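Local atomic coordinates of DegQ (Legionella fallonii, PDB entry 3PV5), a protein that probably degrades unfolded or damaged proteins as an HtrA-family serine protease with chaperone character, assembling into large self-compartmentalising 12-mers. Residues V35-Y40 against R73-I78; N384-Q389 against P417-K422. All coordinates share one frame; numbering follows the deposited sequence.

Contact 1. Residues V35-Y40 against R73-I78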
loop_
_atom_site.group_PDB
_atom_site.type_symbol
_atom_site.label_atom_id
_atom_site.label_comp_id
_atom_site.label_asym_id
_atom_site.label_seq_id
_atom_site.Cartn_x
_atom_site.Cartn_y
_atom_site.Cartn_z
ATOM N N VAL A 35 24.527 -23.935 -28.857
ATOM C CA VAL A 35 25.336 -22.730 -28.857
ATOM C C VAL A 35 25.237 -22.065 -27.535
ATOM O O VAL A 35 24.181 -21.586 -27.175
ATOM C CB VAL A 35 24.885 -21.729 -29.955
ATOM C CG1 VAL A 35 25.596 -20.325 -29.768
ATOM C CG2 VAL A 35 25.168 -22.276 -31.358
ATOM N N ALA A 36 26.347 -22.025 -26.797
ATOM C CA ALA A 36 26.361 -21.459 -25.432
ATOM C C ALA A 36 27.266 -20.210 -25.380
ATOM O O ALA A 36 28.326 -20.200 -25.968
ATOM C CB ALA A 36 26.794 -22.543 -24.393
ATOM N N VAL A 37 26.823 -19.170 -24.688
ATOM C CA VAL A 37 27.438 -17.868 -24.771
ATOM C C VAL A 37 27.596 -17.353 -23.381
ATOM O O VAL A 37 26.695 -17.540 -22.545
ATOM C CB VAL A 37 26.542 -16.874 -25.504
ATOM C CG1 VAL A 37 27.159 -15.464 -25.441
ATOM C CG2 VAL A 37 26.317 -17.295 -26.936
ATOM N N GLN A 38 28.743 -16.728 -23.120
ATOM C CA GLN A 38 28.985 -16.000 -21.851
ATOM C C GLN A 38 29.390 -14.593 -22.231
ATOM O O GLN A 38 30.059 -14.373 -23.231
ATOM C CB GLN A 38 30.113 -16.643 -21.022
ATOM C CG GLN A 38 29.879 -18.135 -20.606
ATOM C CD GLN A 38 31.147 -19.009 -20.755
ATOM O OE1 GLN A 38 32.082 -18.955 -19.941
ATOM N NE2 GLN A 38 31.181 -19.795 -21.824
ATOM N N GLY A 39 28.983 -13.634 -21.440
ATOM C CA GLY A 39 29.303 -12.263 -21.755
ATOM C C GLY A 39 28.930 -11.322 -20.647
ATOM O O GLY A 39 28.594 -11.771 -19.545
ATOM N N TYR A 40 29.037 -10.028 -20.956
ATOM C CA TYR A 40 28.568 -8.937 -20.095
ATOM C C TYR A 40 27.641 -8.007 -20.916
ATOM O O TYR A 40 27.856 -7.794 -22.123
ATOM C CB TYR A 40 29.759 -8.159 -19.565
ATOM C CG TYR A 40 30.780 -8.997 -18.797
ATOM C CD1 TYR A 40 31.862 -9.589 -19.451
ATOM C CD2 TYR A 40 30.670 -9.175 -17.436
ATOM C CE1 TYR A 40 32.812 -10.353 -18.767
ATOM C CE2 TYR A 40 31.609 -9.942 -16.728
ATOM C CZ TYR A 40 32.692 -10.533 -17.402
ATOM O OH TYR A 40 33.625 -11.299 -16.696
ATOM N N ARG A 73 27.100 -6.350 -16.395
ATOM C CA ARG A 73 26.684 -7.590 -15.713
ATOM C C ARG A 73 26.888 -8.841 -16.582
ATOM O O ARG A 73 26.485 -8.855 -17.751
ATOM C CB ARG A 73 25.196 -7.538 -15.319
ATOM C CG ARG A 73 24.869 -6.606 -14.155
ATOM C CD ARG A 73 23.548 -7.008 -13.440
ATOM N NE ARG A 73 22.978 -5.920 -12.614
ATOM C CZ ARG A 73 22.205 -4.921 -13.073
ATOM N NH1 ARG A 73 21.894 -4.830 -14.372
ATOM N NH2 ARG A 73 21.736 -3.992 -12.231
ATOM N N LYS A 74 27.470 -9.898 -16.009
ATOM C CA LYS A 74 27.675 -11.132 -16.764
ATOM C C LYS A 74 26.366 -11.877 -16.983
ATOM O O LYS A 74 25.462 -11.809 -16.162
ATOM C CB LYS A 74 28.741 -12.038 -16.149
ATOM C CG LYS A 74 28.401 -12.704 -14.833
ATOM C CD LYS A 74 29.598 -13.516 -14.339
ATOM C CE LYS A 74 29.832 -14.798 -15.169
ATOM N NZ LYS A 74 31.281 -15.171 -15.137
ATOM N N PHE A 75 26.277 -12.562 -18.121
ATOM C CA PHE A 75 25.063 -13.266 -18.521
ATOM C C PHE A 75 25.436 -14.567 -19.222
ATOM O O PHE A 75 26.543 -14.730 -19.714
ATOM C CB PHE A 75 24.156 -12.384 -19.420
ATOM C CG PHE A 75 24.660 -12.207 -20.834
ATOM C CD1 PHE A 75 24.168 -12.987 -21.866
ATOM C CD2 PHE A 75 25.617 -11.255 -21.138
ATOM C CE1 PHE A 75 24.640 -12.837 -23.184
ATOM C CE2 PHE A 75 26.093 -11.093 -22.460
ATOM C CZ PHE A 75 25.603 -11.886 -23.471
ATOM N N GLU A 76 24.493 -15.497 -19.195
ATOM C CA GLU A 76 24.540 -16.733 -19.967
ATOM C C GLU A 76 23.375 -16.690 -20.957
ATOM O O GLU A 76 22.456 -15.875 -20.844
ATOM C CB GLU A 76 24.406 -17.959 -19.040
ATOM C CG GLU A 76 25.639 -18.885 -18.973
ATOM C CD GLU A 76 25.469 -20.193 -19.824
ATOM O OE1 GLU A 76 25.940 -20.227 -20.993
ATOM O OE2 GLU A 76 24.859 -21.180 -19.321
ATOM N N SER A 77 23.401 -17.592 -21.913
ATOM C CA SER A 77 22.418 -17.591 -22.949
ATOM C C SER A 77 22.748 -18.788 -23.807
ATOM O O SER A 77 23.913 -19.070 -24.065
ATOM C CB SER A 77 22.480 -16.270 -23.727
ATOM O OG SER A 77 22.018 -16.387 -25.065
ATOM N N ILE A 78 21.731 -19.537 -24.201
ATOM C CA ILE A 78 21.958 -20.699 -25.003
ATOM C C ILE A 78 20.894 -20.760 -26.069
ATOM O O ILE A 78 19.757 -20.396 -25.838
ATOM C CB ILE A 78 22.149 -22.034 -24.112
ATOM C CG1 ILE A 78 21.018 -23.058 -24.262
ATOM C CG2 ILE A 78 22.440 -21.701 -22.635
ATOM C CD1 ILE A 78 21.253 -24.040 -25.402
#
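Gly-39 and Phe-75 hold each other by two backbone hydrogen bonds: Phe-75 N reaches Gly-39 O at 2.8 Å, and Gly-39 N returns a longer bond to Phe-75 O. Farther along the ladder Val-37 N meets Ser-77 O at 3.0 Å. CA-H groups of this antiparallel pair also lean on carbonyl oxygens: Gln-38 CA does so between these rungs, 3.5 Å from Phe-75 O, and Ile-78 CA past the last bond, 3.2 Å from Val-35 O. CG of Phe-75 stands between its backbone N and carbonyl carbon (chi1 74°), which turns the ring over Gly-39, whose N sits 4.0 Å above one face, toward the rim. Val-37 CG1 approaches the same ring at CE1, 4.3 Å away. On the other face of the sheet, the Tyr-40 ring crosses the root of Lys-74 at a slant, CE2 lying 3.6 Å from Lys-74 CB. The ammonium of Lys-74 runs on to a salt bridge with Glu-395 of the second subunit. Backbone bonds thus zip together the first two strands of the N-terminal barrel of the trypsin fold, the Phe-75 ring lies against the Gly-39 backbone, with CD2 3.3 Å from Gly-39 C, and Lys-74 links this strand pair to the second subunit.

Contact 2. Residues N384-Q389 against P417-K422; sequences NVIGVQ and PVTDVK
In the second PDZ domain, the strand 384-393 turns a corner at Gly-387 and passes the link that leads into helix 421-428. Gly-387 meets that link through its backbone: its CA points a hydrogen at Val-418 O, 3.4 Å away and nearly straight (163° at the hydrogen). No conventional hydrogen bond joins the two segments, so the rest is packing. Beyond the corner, Val-388 projects toward the link and packs with Val-418, though the placing of their methyls is doubtful in the model. Both valines are buried and also touch Leu-424 of the helix. Before the corner, Ile-386 lies alongside Thr-419, both pointing the same way, with CG2 of Ile-386 4.1 Å from CG2 of Thr-419. The chi1 of 37° sets Thr-419 OG1 between its backbone N and carbonyl carbon, and from there the hydroxyl gives a hydrogen bond to Asp-420 OD1 at 3.2 Å, on the anti lone pair. Asp-420 holds the N-cap position, and Ser-423 in the first turn bonds through OG to Thr-419 N and Asp-420 O. A bent strand packed on the N-terminal start of a helix fits the PDZ fold, whose curled antiparallel sheet is closed by helices.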
loop_
_atom_site.group_PDB
_atom_site.type_symbol
_atom_site.label_atom_id
_atom_site.label_comp_id
_atom_site.label_asym_id
_atom_site.label_seq_id
_atom_site.Cartn_x
_atom_site.Cartn_y
_atom_site.Cartn_z
ATOM N N ASN A 384 -0.415 41.280 -42.469
ATOM C CA ASN A 384 -0.457 40.290 -43.480
ATOM C C ASN A 384 0.906 39.676 -43.710
ATOM O O ASN A 384 1.821 40.375 -44.107
ATOM C CB ASN A 384 -0.997 40.830 -44.784
ATOM C CG ASN A 384 -1.424 39.718 -45.665
ATOM O OD1 ASN A 384 -1.651 38.597 -45.157
ATOM N ND2 ASN A 384 -1.497 39.954 -46.963
ATOM N N VAL A 385 1.015 38.374 -43.460
ATOM C CA VAL A 385 2.278 37.615 -43.516
ATOM C C VAL A 385 2.319 36.781 -44.774
ATOM O O VAL A 385 1.436 35.995 -45.009
ATOM C CB VAL A 385 2.411 36.640 -42.349
ATOM C CG1 VAL A 385 3.739 35.916 -42.457
ATOM C CG2 VAL A 385 2.343 37.374 -41.017
ATOM N N ILE A 386 3.334 36.987 -45.594
ATOM C CA ILE A 386 3.540 36.229 -46.818
ATOM C C ILE A 386 4.925 35.616 -46.795
ATOM O O ILE A 386 5.887 36.314 -46.570
ATOM C CB ILE A 386 3.483 37.133 -48.063
ATOM C CG1 ILE A 386 2.179 37.911 -48.086
ATOM C CG2 ILE A 386 3.544 36.287 -49.326
ATOM C CD1 ILE A 386 1.956 38.770 -49.351
ATOM N N GLY A 387 5.037 34.330 -47.078
ATOM C CA GLY A 387 6.297 33.661 -46.919
ATOM C C GLY A 387 6.221 32.197 -47.172
ATOM O O GLY A 387 5.254 31.745 -47.736
ATOM N N VAL A 388 7.269 31.449 -46.798
ATOM C CA VAL A 388 7.157 29.985 -46.823
ATOM C C VAL A 388 7.312 29.352 -45.460
ATOM O O VAL A 388 8.284 29.588 -44.735
ATOM C CB VAL A 388 8.015 29.328 -47.912
ATOM C CG1 VAL A 388 8.683 30.355 -48.796
ATOM C CG2 VAL A 388 8.919 28.351 -47.370
ATOM N N GLN A 389 6.323 28.544 -45.116
ATOM C CA GLN A 389 6.198 28.019 -43.790
ATOM C C GLN A 389 7.048 26.800 -43.800
ATOM O O GLN A 389 7.002 26.051 -44.738
ATOM C CB GLN A 389 4.720 27.709 -43.483
ATOM C CG GLN A 389 4.413 27.090 -42.121
ATOM C CD GLN A 389 2.957 26.639 -42.001
ATOM O OE1 GLN A 389 2.373 26.008 -42.940
ATOM N NE2 GLN A 389 2.358 26.922 -40.840
ATOM N N PRO A 417 12.378 39.477 -50.304
ATOM C CA PRO A 417 11.106 38.866 -50.005
ATOM C C PRO A 417 10.871 37.560 -50.697
ATOM O O PRO A 417 11.191 37.390 -51.835
ATOM C CB PRO A 417 10.103 39.889 -50.509
ATOM C CG PRO A 417 10.811 41.230 -50.305
ATOM C CD PRO A 417 12.229 40.911 -50.663
ATOM N N VAL A 418 10.241 36.666 -49.960
ATOM C CA VAL A 418 9.979 35.318 -50.372
ATOM C C VAL A 418 8.482 35.167 -50.411
ATOM O O VAL A 418 7.851 35.385 -49.407
ATOM C CB VAL A 418 10.529 34.350 -49.282
ATOM C CG1 VAL A 418 9.877 33.009 -49.365
ATOM C CG2 VAL A 418 11.953 34.264 -49.388
ATOM N N THR A 419 7.926 34.781 -51.548
ATOM C CA THR A 419 6.486 34.608 -51.724
ATOM C C THR A 419 6.118 33.146 -51.773
ATOM O O THR A 419 5.152 32.706 -51.139
ATOM C CB THR A 419 5.980 35.252 -53.051
ATOM O OG1 THR A 419 6.979 35.076 -54.099
ATOM C CG2 THR A 419 5.715 36.747 -52.829
ATOM N N ASP A 420 6.867 32.357 -52.514
ATOM C CA ASP A 420 6.548 30.945 -52.556
ATOM C C ASP A 420 7.828 30.135 -52.520
ATOM O O ASP A 420 8.924 30.675 -52.481
ATOM C CB ASP A 420 5.745 30.638 -53.825
ATOM C CG ASP A 420 6.544 30.914 -55.077
ATOM O OD1 ASP A 420 7.053 32.040 -55.168
ATOM O OD2 ASP A 420 6.734 29.981 -55.897
ATOM N N VAL A 421 7.647 28.832 -52.536
ATOM C CA VAL A 421 8.712 27.897 -52.420
ATOM C C VAL A 421 9.733 28.150 -53.499
ATOM O O VAL A 421 10.908 28.453 -53.199
ATOM C CB VAL A 421 8.165 26.474 -52.416
ATOM C CG1 VAL A 421 9.290 25.429 -52.483
ATOM C CG2 VAL A 421 7.319 26.284 -51.159
ATOM N N LYS A 422 9.282 28.076 -54.747
ATOM C CA LYS A 422 10.120 28.387 -55.922
ATOM C C LYS A 422 10.944 29.638 -55.671
ATOM O O LYS A 422 12.166 29.690 -55.877
ATOM C CB LYS A 422 9.217 28.556 -57.175
ATOM C CG LYS A 422 9.723 27.793 -58.436
ATOM C CD LYS A 422 8.657 27.715 -59.623
ATOM C CE LYS A 422 9.345 27.542 -61.070
ATOM N NZ LYS A 422 8.421 27.472 -62.278
#

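Overall arrangement
Contact 1 and contact 2 sit far apart in the chain, their centres 59 Å apart and their nearest atoms about 46 Å apart; both segments of contact 1 precede those of contact 2 in the sequence. They share no element: the first pairs two strands of the protease barrel, the second sets a PDZ strand against the entry to a helix. Both are partly buried, mixing covered and solvent-facing residues. Their chemistry differs accordingly. In 35-40 with 73-78 a ladder of backbone hydrogen bonds does the holding, whereas 384-389 with 417-422 rests on aliphatic packing and a CA-H contact. Only contact 1 reaches another subunit; no other chain of the assembly touches the segments of contact 2.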